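PDB 6UKE: HhaI Restriction Endonuclease from Haemophilus parahaemolyticus, which probably cleaves double-stranded DNA at GCGC sites as a type II restriction endonuclease, with hydrolysis of the phosphodiester backbone depending on divalent metal ions. Local coordinates for residues G55-I60 against K84-M89. Numbering follows the deposited sequence.
With nucleotides of chain B.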
ATOM      1  N   GLY A  55       3.101  -3.430   3.979  1.00  6.11           N
ATOM      2  CA  GLY A  55       2.579  -4.769   3.807  1.00  5.13           C
ATOM      3  C   GLY A  55       1.419  -5.048   4.749  1.00  7.51           C
ATOM      4  O   GLY A  55       1.207  -4.361   5.749  1.00  6.58           O
ATOM      5  N   GLN A  56       0.671  -6.097   4.423  1.00  4.91           N
ATOM      6  CA  GLN A  56      -0.520  -6.415   5.198  1.00  7.04           C
ATOM      7  C   GLN A  56      -0.953  -7.845   4.917  1.00  7.90           C
ATOM      8  O   GLN A  56      -0.509  -8.475   3.956  1.00  8.98           O
ATOM      9  CB  GLN A  56      -1.666  -5.458   4.864  1.00  6.45           C
ATOM     10  CG  GLN A  56      -2.153  -5.614   3.426  1.00  6.81           C
ATOM     11  CD  GLN A  56      -3.535  -5.059   3.237  1.00  6.97           C
ATOM     12  OE1 GLN A  56      -3.724  -3.846   3.276  1.00  9.29           O
ATOM     13  NE2 GLN A  56      -4.520  -5.943   3.067  1.00  6.85           N
ATOM     14  N   PHE A  57      -1.868  -8.333   5.757  1.00  5.64           N
ATOM     15  CA  PHE A  57      -2.629  -9.528   5.427  1.00  6.05           C
ATOM     16  C   PHE A  57      -3.934  -9.497   6.217  1.00  8.57           C
ATOM     17  O   PHE A  57      -3.967  -9.034   7.362  1.00  7.47           O
ATOM     18  CB  PHE A  57      -1.832 -10.823   5.692  1.00  8.11           C
ATOM     19  CG  PHE A  57      -1.226 -10.923   7.066  1.00  9.78           C
ATOM     20  CD1 PHE A  57      -1.922 -11.532   8.109  1.00  7.19           C
ATOM     21  CD2 PHE A  57       0.064 -10.461   7.303  1.00  7.89           C
ATOM     22  CE1 PHE A  57      -1.350 -11.644   9.374  1.00  5.95           C
ATOM     23  CE2 PHE A  57       0.645 -10.567   8.554  1.00  7.03           C
ATOM     24  CZ  PHE A  57      -0.057 -11.152   9.596  1.00  5.70           C
ATOM     25  N   VAL A  58      -5.007  -9.965   5.588  1.00  8.59           N
ATOM     26  CA  VAL A  58      -6.326  -9.960   6.213  1.00  7.19           C
ATOM     27  C   VAL A  58      -6.465 -11.176   7.114  1.00  7.45           C
ATOM     28  O   VAL A  58      -6.114 -12.297   6.724  1.00  8.06           O
ATOM     29  CB  VAL A  58      -7.428  -9.946   5.145  1.00  8.02           C
ATOM     30  CG1 VAL A  58      -8.782 -10.240   5.769  1.00  9.59           C
ATOM     31  CG2 VAL A  58      -7.440  -8.589   4.409  1.00  8.04           C
ATOM     32  N   LEU A  59      -6.984 -10.957   8.320  1.00  7.20           N
ATOM     33  CA  LEU A  59      -7.344 -12.032   9.236  1.00  7.47           C
ATOM     34  C   LEU A  59      -8.826 -11.941   9.546  1.00  8.01           C
ATOM     35  O   LEU A  59      -9.360 -10.847   9.769  1.00  8.97           O
ATOM     36  CB  LEU A  59      -6.543 -11.967  10.548  1.00  7.03           C
ATOM     37  CG  LEU A  59      -5.033 -12.151  10.473  1.00  8.29           C
ATOM     38  CD1 LEU A  59      -4.439 -12.039  11.868  1.00  8.65           C
ATOM     39  CD2 LEU A  59      -4.654 -13.491   9.823  1.00  7.12           C
ATOM     40  N   ILE A  60      -9.478 -13.094   9.551  1.00  8.63           N
ATOM     41  CA  ILE A  60     -10.908 -13.203   9.825  1.00  9.31           C
ATOM     42  C   ILE A  60     -11.073 -13.731  11.246  1.00 11.58           C
ATOM     43  O   ILE A  60     -10.551 -14.817  11.558  1.00 11.16           O
ATOM     44  CB  ILE A  60     -11.609 -14.128   8.818  1.00 15.85           C
ATOM     45  CG1 ILE A  60     -11.298 -13.710   7.377  1.00 20.89           C
ATOM     46  CG2 ILE A  60     -13.105 -14.116   9.062  1.00 17.28           C
ATOM     47  CD1 ILE A  60     -11.813 -12.331   7.002  1.00 23.79           C
ATOM     48  N   LYS A  84       3.467 -16.316  14.018  1.00 11.41           N
ATOM     49  CA  LYS A  84       3.686 -15.767  15.350  1.00 10.15           C
ATOM     50  C   LYS A  84       2.680 -14.668  15.647  1.00  9.37           C
ATOM     51  O   LYS A  84       2.166 -14.571  16.768  1.00  9.57           O
ATOM     52  CB  LYS A  84       5.116 -15.233  15.478  1.00 10.11           C
ATOM     53  CG  LYS A  84       6.201 -16.310  15.375  1.00 18.59           C
ATOM     54  CD  LYS A  84       7.598 -15.686  15.354  1.00 25.97           C
ATOM     55  CE  LYS A  84       8.656 -16.696  14.933  1.00 29.86           C
ATOM     56  NZ  LYS A  84       8.583 -17.937  15.751  1.00 31.11           N
ATOM     57  N   ILE A  85       2.387 -13.832  14.650  1.00  7.84           N
ATOM     58  CA  ILE A  85       1.395 -12.774  14.831  1.00  7.25           C
ATOM     59  C   ILE A  85       0.012 -13.373  15.061  1.00  7.35           C
ATOM     60  O   ILE A  85      -0.709 -12.985  15.991  1.00  9.15           O
ATOM     61  CB  ILE A  85       1.394 -11.830  13.618  1.00  7.93           C
ATOM     62  CG1 ILE A  85       2.736 -11.116  13.512  1.00  6.51           C
ATOM     63  CG2 ILE A  85       0.233 -10.831  13.727  1.00  9.26           C
ATOM     64  CD1 ILE A  85       2.917 -10.405  12.172  1.00  6.98           C
ATOM     65  N   MET A  86      -0.382 -14.324  14.208  1.00  8.51           N
ATOM     66  CA  MET A  86      -1.684 -14.968  14.357  1.00  8.43           C
ATOM     67  C   MET A  86      -1.799 -15.681  15.694  1.00  8.69           C
ATOM     68  O   MET A  86      -2.850 -15.634  16.348  1.00  9.32           O
ATOM     69  CB  MET A  86      -1.899 -15.960  13.213  1.00  8.57           C
ATOM     70  CG  MET A  86      -2.037 -15.302  11.874  1.00  9.55           C
ATOM     71  SD  MET A  86      -2.209 -16.513  10.552  1.00 13.23           S
ATOM     72  CE  MET A  86      -3.676 -17.396  11.052  1.00 18.82           C
ATOM     73  N   GLN A  87      -0.728 -16.356  16.110  1.00 10.95           N
ATOM     74  CA  GLN A  87      -0.744 -17.057  17.388  1.00 10.90           C
ATOM     75  C   GLN A  87      -0.933 -16.083  18.538  1.00 13.52           C
ATOM     76  O   GLN A  87      -1.753 -16.317  19.433  1.00 12.13           O
ATOM     77  CB  GLN A  87       0.548 -17.858  17.568  1.00 11.98           C
ATOM     78  CG  GLN A  87       0.627 -18.588  18.886  1.00 20.20           C
ATOM     79  CD  GLN A  87       1.818 -19.529  18.953  1.00 30.74           C
ATOM     80  OE1 GLN A  87       2.393 -19.894  17.925  1.00 38.77           O
ATOM     81  NE2 GLN A  87       2.197 -19.924  20.165  1.00 36.54           N
ATOM     82  N   PHE A  88      -0.181 -14.975  18.528  1.00  9.28           N
ATOM     83  CA  PHE A  88      -0.332 -13.976  19.576  1.00  9.40           C
ATOM     84  C   PHE A  88      -1.755 -13.431  19.608  1.00  9.04           C
ATOM     85  O   PHE A  88      -2.364 -13.309  20.676  1.00 10.78           O
ATOM     86  CB  PHE A  88       0.661 -12.828  19.388  1.00 11.64           C
ATOM     87  CG  PHE A  88       0.518 -11.773  20.435  1.00 14.77           C
ATOM     88  CD1 PHE A  88      -0.337 -10.696  20.244  1.00 15.00           C
ATOM     89  CD2 PHE A  88       1.188 -11.889  21.640  1.00 16.77           C
ATOM     90  CE1 PHE A  88      -0.499  -9.749  21.237  1.00  9.66           C
ATOM     91  CE2 PHE A  88       1.040 -10.939  22.635  1.00 18.13           C
ATOM     92  CZ  PHE A  88       0.191  -9.872  22.436  1.00 14.06           C
ATOM     93  N   MET A  89      -2.304 -13.091  18.443  1.00  8.33           N
ATOM     94  CA  MET A  89      -3.651 -12.526  18.430  1.00  8.80           C
ATOM     95  C   MET A  89      -4.682 -13.546  18.886  1.00  9.35           C
ATOM     96  O   MET A  89      -5.625 -13.198  19.611  1.00  9.31           O
ATOM     97  CB  MET A  89      -3.989 -12.008  17.037  1.00  7.53           C
ATOM     98  CG  MET A  89      -3.149 -10.801  16.647  1.00  7.13           C
ATOM     99  SD  MET A  89      -3.491 -10.293  14.943  1.00  9.33           S
ATOM    100  CE  MET A  89      -5.234  -9.915  15.030  1.00  6.81           C
TER
ATOM    101  P    DC B   7      -3.653  -9.145   1.254  1.00  9.61           P
ATOM    102  OP1  DC B   7      -2.714 -10.282   1.128  1.00 10.68           O
ATOM    103  OP2  DC B   7      -4.075  -8.695   2.602  1.00  8.16           O
ATOM    104  O5'  DC B   7      -3.000  -7.927   0.476  1.00  8.52           O
ATOM    105  C5'  DC B   7      -2.467  -8.159  -0.820  1.00  9.00           C
ATOM    106  C4'  DC B   7      -1.986  -6.869  -1.443  1.00  9.36           C
ATOM    107  O4'  DC B   7      -3.124  -6.048  -1.804  1.00 11.03           O
ATOM    108  C3'  DC B   7      -1.085  -6.008  -0.552  1.00  7.70           C
ATOM    109  O3'  DC B   7       0.052  -5.590  -1.316  1.00 10.15           O
ATOM    110  C2'  DC B   7      -1.985  -4.833  -0.173  1.00  9.32           C
ATOM    111  C1'  DC B   7      -2.875  -4.728  -1.406  1.00  9.09           C
ATOM    112  N1   DC B   7      -4.154  -4.067  -1.125  1.00  8.06           N
ATOM    113  C2   DC B   7      -4.575  -3.003  -1.923  1.00  8.55           C
ATOM    114  O2   DC B   7      -3.880  -2.655  -2.905  1.00 10.55           O
ATOM    115  N3   DC B   7      -5.750  -2.390  -1.621  1.00  9.32           N
ATOM    116  C4   DC B   7      -6.476  -2.799  -0.577  1.00 10.57           C
ATOM    117  N4   DC B   7      -7.628  -2.153  -0.319  1.00  9.87           N
ATOM    118  C5   DC B   7      -6.055  -3.870   0.250  1.00  8.21           C
ATOM    119  C6   DC B   7      -4.901  -4.473  -0.056  1.00  7.84           C
ATOM    120  P    DG B   6     -10.367 -10.213   1.984  1.00 12.61           P
ATOM    121  OP1  DG B   6     -10.138 -11.576   2.541  1.00 14.94           O
ATOM    122  OP2  DG B   6     -10.877  -9.106   2.836  1.00 13.84           O
ATOM    123  O5'  DG B   6      -9.047  -9.702   1.274  1.00 12.22           O
ATOM    124  C5'  DG B   6      -8.412 -10.540   0.325  1.00 12.27           C
ATOM    125  C4'  DG B   6      -7.197  -9.861  -0.249  1.00 11.31           C
ATOM    126  O4'  DG B   6      -7.608  -8.763  -1.101  1.00 11.30           O
ATOM    127  C3'  DG B   6      -6.241  -9.267   0.782  1.00  9.94           C
ATOM    128  O3'  DG B   6      -4.917  -9.520   0.347  1.00  9.78           O
ATOM    129  C2'  DG B   6      -6.579  -7.771   0.751  1.00  9.26           C
ATOM    130  C1'  DG B   6      -6.935  -7.580  -0.716  1.00 10.06           C
ATOM    131  N9   DG B   6      -7.831  -6.468  -0.999  1.00 10.21           N
ATOM    132  C8   DG B   6      -8.949  -6.098  -0.295  1.00 10.39           C
ATOM    133  N7   DG B   6      -9.573  -5.072  -0.812  1.00 10.79           N
ATOM    134  C5   DG B   6      -8.820  -4.757  -1.944  1.00 11.92           C
ATOM    135  C6   DG B   6      -8.998  -3.739  -2.912  1.00 13.35           C
ATOM    136  O6   DG B   6      -9.897  -2.888  -2.971  1.00 12.02           O
ATOM    137  N1   DG B   6      -8.002  -3.776  -3.893  1.00 11.55           N
ATOM    138  C2   DG B   6      -6.967  -4.691  -3.925  1.00 11.19           C
ATOM    139  N2   DG B   6      -6.090  -4.580  -4.942  1.00 12.01           N
ATOM    140  N3   DG B   6      -6.803  -5.646  -3.033  1.00 12.15           N
ATOM    141  C4   DG B   6      -7.756  -5.619  -2.074  1.00 10.53           C
TER
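Leu59 and Met86 mark the nearest backbone approach, CA to CA 8.2 Å, where strand 55-60 passes helix 84-89 at 32° between their N-to-C directions with axes 11.3 Å apart. No hydrogen bond links the two segments; the contact is apolar. Leu59 is forked against two methionines: CD2 lies 3.8 Å from Met86 CG, while CD1 meets Met89 SD end to end at 3.7 Å. Each methionine is extended to its sulfur and bends only at the last torsion (60° in Met89), which brings Met89 CE round to Leu59 CD1 as well. Ile85 CD1 comes to the edge of the Phe57 ring, 4.0 Å from CZ, and the ring of Trp116 also meets it, the two planes inclined. The strand belongs to an antiparallel sheet whose neighbouring strand 228-236 adds Val230 beside Phe57 and Leu59. Alternation along the strand turns Phe57 and Leu59 to helix 80-91 and Gln56 and Val58 to the DNA, on the other face of the sheet. Gln56 NE2 donates a nearly straight hydrogen bond (167°) to OP2 of DC7 of chain B at 2.8 Å, and its OE1 accepts one from Lys157; Val58 CG2 lies 3.7 Å from O5' of DG6 of chain B.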